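Local coordinates for Non-fluorescent flavoprotein (Photobacterium phosphoreum, PDB 1FVP) that binds two FMN molecules per subunit, each carrying a covalently attached myristate, and forms a homodimer related to bacterial luciferase, at residues 137-140 / 141-145; 166-169 / 170-174. One frame throughout, in Å; residues are numbered along the deposited sequence.

Overall arrangement
Contact 1 and contact 2 lie in consecutive helices, 138-155 and 166-171, of the segment that joins strand 126-134 to its parallel neighbour 174-175. Their centres are 11 Å apart, and nonpolar carbon atoms bridge the gap: Leu145 CD2 packs 3.3 Å from Thr174 CG2 and 3.4 Å from Ile169 CG2, while the chain of Lys142 runs beside Thr174. Contact 1 is at the surface, with the side chain of Ala141 about 10 Å from a bound flavin. Contact 2 is nearer the centre of the chain and reaches the pocket directly, since the side chain of Val173 comes within about 3 Å of the fatty-acid-modified flavin.

Contact 1: residues 137-140 / 141-145; sequences AETV and AKEEL
Thr139 and Glu143 meet one turn apart at the surface, in a local i to i+4 contact at the start of helix 138-155. This helix follows strand 126-134 and opens the beta-alpha-beta crossover that returns to the parallel strand 174-175, within the mixed sheet of a bacterial luciferase relative. The backbone bond of the pair runs from Glu143 N to Thr139 O over 3.3 Å, with an N-H...O angle of 144°. The preceding bond, from Val140 N to Ala137 O, is weak.

The side chains of Thr139 and Glu143 run side by side in the same direction. Glu143 kinks at its second torsion (chi2 64°), which folds the carboxylate back along the helix and brings OE1 alongside the methyl CG2 of Thr139. OE1 also lies near Thr139 O, but both are acceptors and form no hydrogen bond.

On the inner side of the helix, the buried methyl of Ala141 rests against the preceding turn, CB being 3.3 Å from Glu138 O. It also touches Asn133 and Asn135, the latter just after strand 126-134. Leu145, one turn on, packs against His131 and Ser203, and its N donates to Ala141 O at 3.1 Å.

Glu144 takes another course: beyond CG its chain is extended, carrying the carboxylate to Gln205, whose N donates to OE2. At the base of that side chain, Glu144 CB sits 3.4 Å from Val140 O.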
ATOM      1  N   ALA A 137      10.428   3.760 -31.918  1.00 34.77           N
ATOM      2  CA  ALA A 137      11.254   2.696 -32.498  1.00 34.90           C
ATOM      3  C   ALA A 137      10.814   1.398 -31.804  1.00 34.88           C
ATOM      4  O   ALA A 137      11.136   1.133 -30.639  1.00 35.04           O
ATOM      5  CB  ALA A 137      12.737   2.946 -32.284  1.00 35.19           C
ATOM      6  N   GLU A 138      10.049   0.638 -32.554  1.00 34.67           N
ATOM      7  CA  GLU A 138       9.515  -0.630 -32.086  1.00 34.28           C
ATOM      8  C   GLU A 138      10.442  -1.300 -31.080  1.00 33.20           C
ATOM      9  O   GLU A 138      10.213  -1.334 -29.865  1.00 33.15           O
ATOM     10  CB  GLU A 138       9.308  -1.607 -33.249  1.00 36.79           C
ATOM     11  CG  GLU A 138       8.274  -1.284 -34.329  1.00 39.47           C
ATOM     12  CD  GLU A 138       7.120  -0.446 -33.827  1.00 41.38           C
ATOM     13  OE1 GLU A 138       6.324  -0.792 -32.957  1.00 41.96           O
ATOM     14  OE2 GLU A 138       7.119   0.683 -34.383  1.00 42.43           O
ATOM     15  N   THR A 139      11.505  -1.831 -31.618  1.00 31.77           N
ATOM     16  CA  THR A 139      12.576  -2.616 -31.075  1.00 30.43           C
ATOM     17  C   THR A 139      13.519  -2.134 -30.003  1.00 29.87           C
ATOM     18  O   THR A 139      14.139  -3.010 -29.344  1.00 30.09           O
ATOM     19  CB  THR A 139      13.471  -3.096 -32.321  1.00 30.01           C
ATOM     20  OG1 THR A 139      12.685  -2.732 -33.496  1.00 29.77           O
ATOM     21  CG2 THR A 139      13.791  -4.578 -32.243  1.00 30.10           C
ATOM     22  N   VAL A 140      13.690  -0.841 -29.842  1.00 28.72           N
ATOM     23  CA  VAL A 140      14.614  -0.306 -28.811  1.00 27.53           C
ATOM     24  C   VAL A 140      13.936  -0.529 -27.461  1.00 27.81           C
ATOM     25  O   VAL A 140      14.536  -0.996 -26.483  1.00 27.60           O
ATOM     26  CB  VAL A 140      14.992   1.115 -29.228  1.00 26.31           C
ATOM     27  CG1 VAL A 140      15.696   1.946 -28.179  1.00 25.66           C
ATOM     28  CG2 VAL A 140      15.795   1.102 -30.517  1.00 25.66           C
ATOM     29  N   ALA A 141      12.651  -0.238 -27.456  1.00 27.78           N
ATOM     30  CA  ALA A 141      11.697  -0.330 -26.363  1.00 27.42           C
ATOM     31  C   ALA A 141      11.636  -1.708 -25.703  1.00 27.36           C
ATOM     32  O   ALA A 141      11.557  -1.793 -24.472  1.00 26.71           O
ATOM     33  CB  ALA A 141      10.310   0.035 -26.894  1.00 27.01           C
ATOM     34  N   LYS A 142      11.645  -2.720 -26.532  1.00 27.44           N
ATOM     35  CA  LYS A 142      11.611  -4.123 -26.161  1.00 28.18           C
ATOM     36  C   LYS A 142      12.962  -4.613 -25.652  1.00 28.97           C
ATOM     37  O   LYS A 142      13.060  -5.486 -24.768  1.00 28.96           O
ATOM     38  CB  LYS A 142      11.211  -4.979 -27.359  1.00 28.65           C
ATOM     39  CG  LYS A 142       9.701  -5.057 -27.586  1.00 29.63           C
ATOM     40  CD  LYS A 142       9.301  -6.204 -28.489  1.00 30.54           C
ATOM     41  CE  LYS A 142      10.085  -7.479 -28.228  1.00 31.93           C
ATOM     42  NZ  LYS A 142       9.581  -8.600 -29.076  1.00 33.32           N
ATOM     43  N   GLU A 143      14.024  -4.067 -26.244  1.00 29.88           N
ATOM     44  CA  GLU A 143      15.369  -4.474 -25.803  1.00 30.45           C
ATOM     45  C   GLU A 143      15.696  -3.656 -24.561  1.00 29.88           C
ATOM     46  O   GLU A 143      16.721  -3.958 -23.941  1.00 30.78           O
ATOM     47  CB  GLU A 143      16.499  -4.422 -26.806  1.00 32.05           C
ATOM     48  CG  GLU A 143      16.700  -5.618 -27.741  1.00 33.93           C
ATOM     49  CD  GLU A 143      15.622  -5.953 -28.734  1.00 35.17           C
ATOM     50  OE1 GLU A 143      15.443  -5.516 -29.867  1.00 34.87           O
ATOM     51  OE2 GLU A 143      14.819  -6.826 -28.299  1.00 36.90           O
ATOM     52  N   GLU A 144      14.843  -2.708 -24.213  1.00 28.99           N
ATOM     53  CA  GLU A 144      15.058  -1.871 -23.024  1.00 27.83           C
ATOM     54  C   GLU A 144      14.312  -2.476 -21.840  1.00 27.90           C
ATOM     55  O   GLU A 144      14.819  -2.444 -20.705  1.00 28.27           O
ATOM     56  CB  GLU A 144      14.636  -0.415 -23.158  1.00 26.46           C
ATOM     57  CG  GLU A 144      15.524   0.645 -22.551  1.00 26.00           C
ATOM     58  CD  GLU A 144      15.136   2.076 -22.451  1.00 25.26           C
ATOM     59  OE1 GLU A 144      14.393   2.696 -23.189  1.00 25.42           O
ATOM     60  OE2 GLU A 144      15.677   2.680 -21.492  1.00 23.84           O
ATOM     61  N   LEU A 145      13.146  -3.031 -22.108  1.00 27.74           N
ATOM     62  CA  LEU A 145      12.312  -3.654 -21.060  1.00 27.82           C
ATOM     63  C   LEU A 145      12.883  -5.024 -20.707  1.00 29.18           C
ATOM     64  O   LEU A 145      12.641  -5.513 -19.591  1.00 29.04           O
ATOM     65  CB  LEU A 145      10.859  -3.604 -21.479  1.00 25.27           C
ATOM     66  CG  LEU A 145       9.763  -4.221 -20.654  1.00 23.57           C
ATOM     67  CD1 LEU A 145       9.244  -3.267 -19.596  1.00 23.15           C
ATOM     68  CD2 LEU A 145       8.605  -4.588 -21.581  1.00 22.56           C
TER

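Contact 2: residues 166-169 / 170-174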
ATOM      1  N   ASP A 166      10.390 -13.300 -23.432  1.00 46.31           N
ATOM      2  CA  ASP A 166       9.826 -12.591 -24.590  1.00 44.88           C
ATOM      3  C   ASP A 166       8.321 -12.424 -24.400  1.00 43.68           C
ATOM      4  O   ASP A 166       7.773 -11.331 -24.625  1.00 43.72           O
ATOM      5  CB  ASP A 166      10.251 -13.253 -25.884  1.00 45.90           C
ATOM      6  CG  ASP A 166      11.653 -12.920 -26.357  1.00 46.57           C
ATOM      7  OD1 ASP A 166      12.133 -11.777 -26.270  1.00 46.52           O
ATOM      8  OD2 ASP A 166      12.305 -13.871 -26.859  1.00 47.02           O
ATOM      9  N   SER A 167       7.663 -13.478 -23.972  1.00 42.43           N
ATOM     10  CA  SER A 167       6.206 -13.497 -23.738  1.00 40.75           C
ATOM     11  C   SER A 167       5.783 -12.495 -22.666  1.00 39.73           C
ATOM     12  O   SER A 167       4.781 -11.774 -22.856  1.00 39.03           O
ATOM     13  CB  SER A 167       5.746 -14.906 -23.377  1.00 40.47           C
ATOM     14  OG  SER A 167       6.563 -15.359 -22.299  1.00 40.44           O
ATOM     15  N   ILE A 168       6.533 -12.477 -21.556  1.00 38.42           N
ATOM     16  CA  ILE A 168       6.199 -11.528 -20.485  1.00 36.86           C
ATOM     17  C   ILE A 168       6.117 -10.168 -21.192  1.00 36.83           C
ATOM     18  O   ILE A 168       5.064  -9.532 -21.107  1.00 37.46           O
ATOM     19  CB  ILE A 168       7.169 -11.458 -19.282  1.00 35.83           C
ATOM     20  CG1 ILE A 168       7.329 -12.837 -18.608  1.00 34.77           C
ATOM     21  CG2 ILE A 168       6.710 -10.378 -18.254  1.00 35.54           C
ATOM     22  CD1 ILE A 168       8.513 -12.893 -17.611  1.00 34.57           C
ATOM     23  N   ILE A 169       7.216  -9.847 -21.870  1.00 36.33           N
ATOM     24  CA  ILE A 169       7.298  -8.580 -22.606  1.00 35.38           C
ATOM     25  C   ILE A 169       6.128  -8.466 -23.591  1.00 34.88           C
ATOM     26  O   ILE A 169       5.467  -7.420 -23.647  1.00 34.36           O
ATOM     27  CB  ILE A 169       8.657  -8.351 -23.325  1.00 35.55           C
ATOM     28  CG1 ILE A 169       9.860  -8.517 -22.379  1.00 35.47           C
ATOM     29  CG2 ILE A 169       8.670  -6.946 -24.016  1.00 36.28           C
ATOM     30  CD1 ILE A 169      11.224  -8.643 -23.130  1.00 35.45           C
ATOM     31  N   GLN A 170       5.931  -9.551 -24.319  1.00 34.71           N
ATOM     32  CA  GLN A 170       4.849  -9.631 -25.312  1.00 34.90           C
ATOM     33  C   GLN A 170       3.505  -9.387 -24.615  1.00 34.55           C
ATOM     34  O   GLN A 170       2.566  -8.877 -25.260  1.00 35.13           O
ATOM     35  CB  GLN A 170       4.844 -10.941 -26.071  1.00 36.39           C
ATOM     36  CG  GLN A 170       5.960 -11.147 -27.057  1.00 39.16           C
ATOM     37  CD  GLN A 170       5.845 -10.304 -28.310  1.00 41.01           C
ATOM     38  OE1 GLN A 170       4.771 -10.189 -28.914  1.00 41.93           O
ATOM     39  NE2 GLN A 170       6.987  -9.718 -28.683  1.00 41.25           N
ATOM     40  N   SER A 171       3.434  -9.748 -23.347  1.00 33.36           N
ATOM     41  CA  SER A 171       2.222  -9.572 -22.538  1.00 32.37           C
ATOM     42  C   SER A 171       2.160  -8.106 -22.073  1.00 32.22           C
ATOM     43  O   SER A 171       1.075  -7.501 -22.045  1.00 32.08           O
ATOM     44  CB  SER A 171       2.156 -10.485 -21.339  1.00 31.74           C
ATOM     45  OG  SER A 171       2.111 -11.859 -21.624  1.00 31.38           O
ATOM     46  N   ASN A 172       3.341  -7.610 -21.731  1.00 31.45           N
ATOM     47  CA  ASN A 172       3.497  -6.219 -21.258  1.00 30.86           C
ATOM     48  C   ASN A 172       3.265  -5.238 -22.406  1.00 30.13           C
ATOM     49  O   ASN A 172       3.092  -5.669 -23.558  1.00 29.86           O
ATOM     50  CB  ASN A 172       4.779  -6.080 -20.452  1.00 31.23           C
ATOM     51  CG  ASN A 172       4.594  -6.608 -19.037  1.00 31.61           C
ATOM     52  OD1 ASN A 172       4.255  -5.816 -18.150  1.00 32.24           O
ATOM     53  ND2 ASN A 172       4.795  -7.892 -18.765  1.00 31.90           N
ATOM     54  N   VAL A 173       3.257  -3.958 -22.081  1.00 29.62           N
ATOM     55  CA  VAL A 173       3.000  -2.814 -22.963  1.00 28.73           C
ATOM     56  C   VAL A 173       4.199  -2.042 -23.486  1.00 28.81           C
ATOM     57  O   VAL A 173       4.892  -1.338 -22.727  1.00 29.12           O
ATOM     58  CB  VAL A 173       2.048  -1.907 -22.134  1.00 27.64           C
ATOM     59  CG1 VAL A 173       1.584  -0.699 -22.904  1.00 28.53           C
ATOM     60  CG2 VAL A 173       0.863  -2.700 -21.627  1.00 27.69           C
ATOM     61  N   THR A 174       4.467  -2.119 -24.784  1.00 28.89           N
ATOM     62  CA  THR A 174       5.585  -1.465 -25.457  1.00 29.00           C
ATOM     63  C   THR A 174       5.363  -1.127 -26.933  1.00 29.28           C
ATOM     64  O   THR A 174       4.482  -1.617 -27.652  1.00 29.27           O
ATOM     65  CB  THR A 174       6.882  -2.374 -25.337  1.00 28.78           C
ATOM     66  OG1 THR A 174       6.799  -3.259 -26.502  1.00 30.08           O
ATOM     67  CG2 THR A 174       7.033  -3.214 -24.079  1.00 28.25           C
TER
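Ile168 O is gripped twice by Asn172, through backbone and side chain together. Asn172 N approaches in the carbonyl plane at 2.7 Å, whereas Asn172 ND2 reaches the same Ile168 O at 2.9 Å from well above that plane, 64° out of it. The side-chain bond is nevertheless straight at the hydrogen (162°), and the oxygen lies close to the plane of the Asn172 amide. With CG of Asn172 anti to its own carbonyl carbon (chi1 -79°), the amide folds back beside the last turn, alongside the side chain of Ile168 and pointing the same way, ND2 beside CG2. The buried amide has further partners: OD1 accepts from His131 N and ND2 also donates to Trp96 O, which together should fix its rotation.

This is the C-terminal end of helix 166-171: the helical backbone conformation ends at Ser171, Asn172 already has an extended psi, and the chain turns into strand 174-175, closing the crossover from strand 126-134. Within the helix, Gln170 N donates to Asp166 O at 2.6 Å. Ser171 bends its hydroxyl back on the preceding turn: OG donates to Ser167 O at 2.9 Å from above the carbonyl plane, and OG in turn accepts from Asn100 N.

Past the turn, Val173 lines the flavin pocket against Leu130 and Val132 of strand 126-134. Thr174 comes back toward the helix and meets Ile169; the two side chains cross at a slant, with CG2 of Thr174 4.1 Å from CG2 of Ile169.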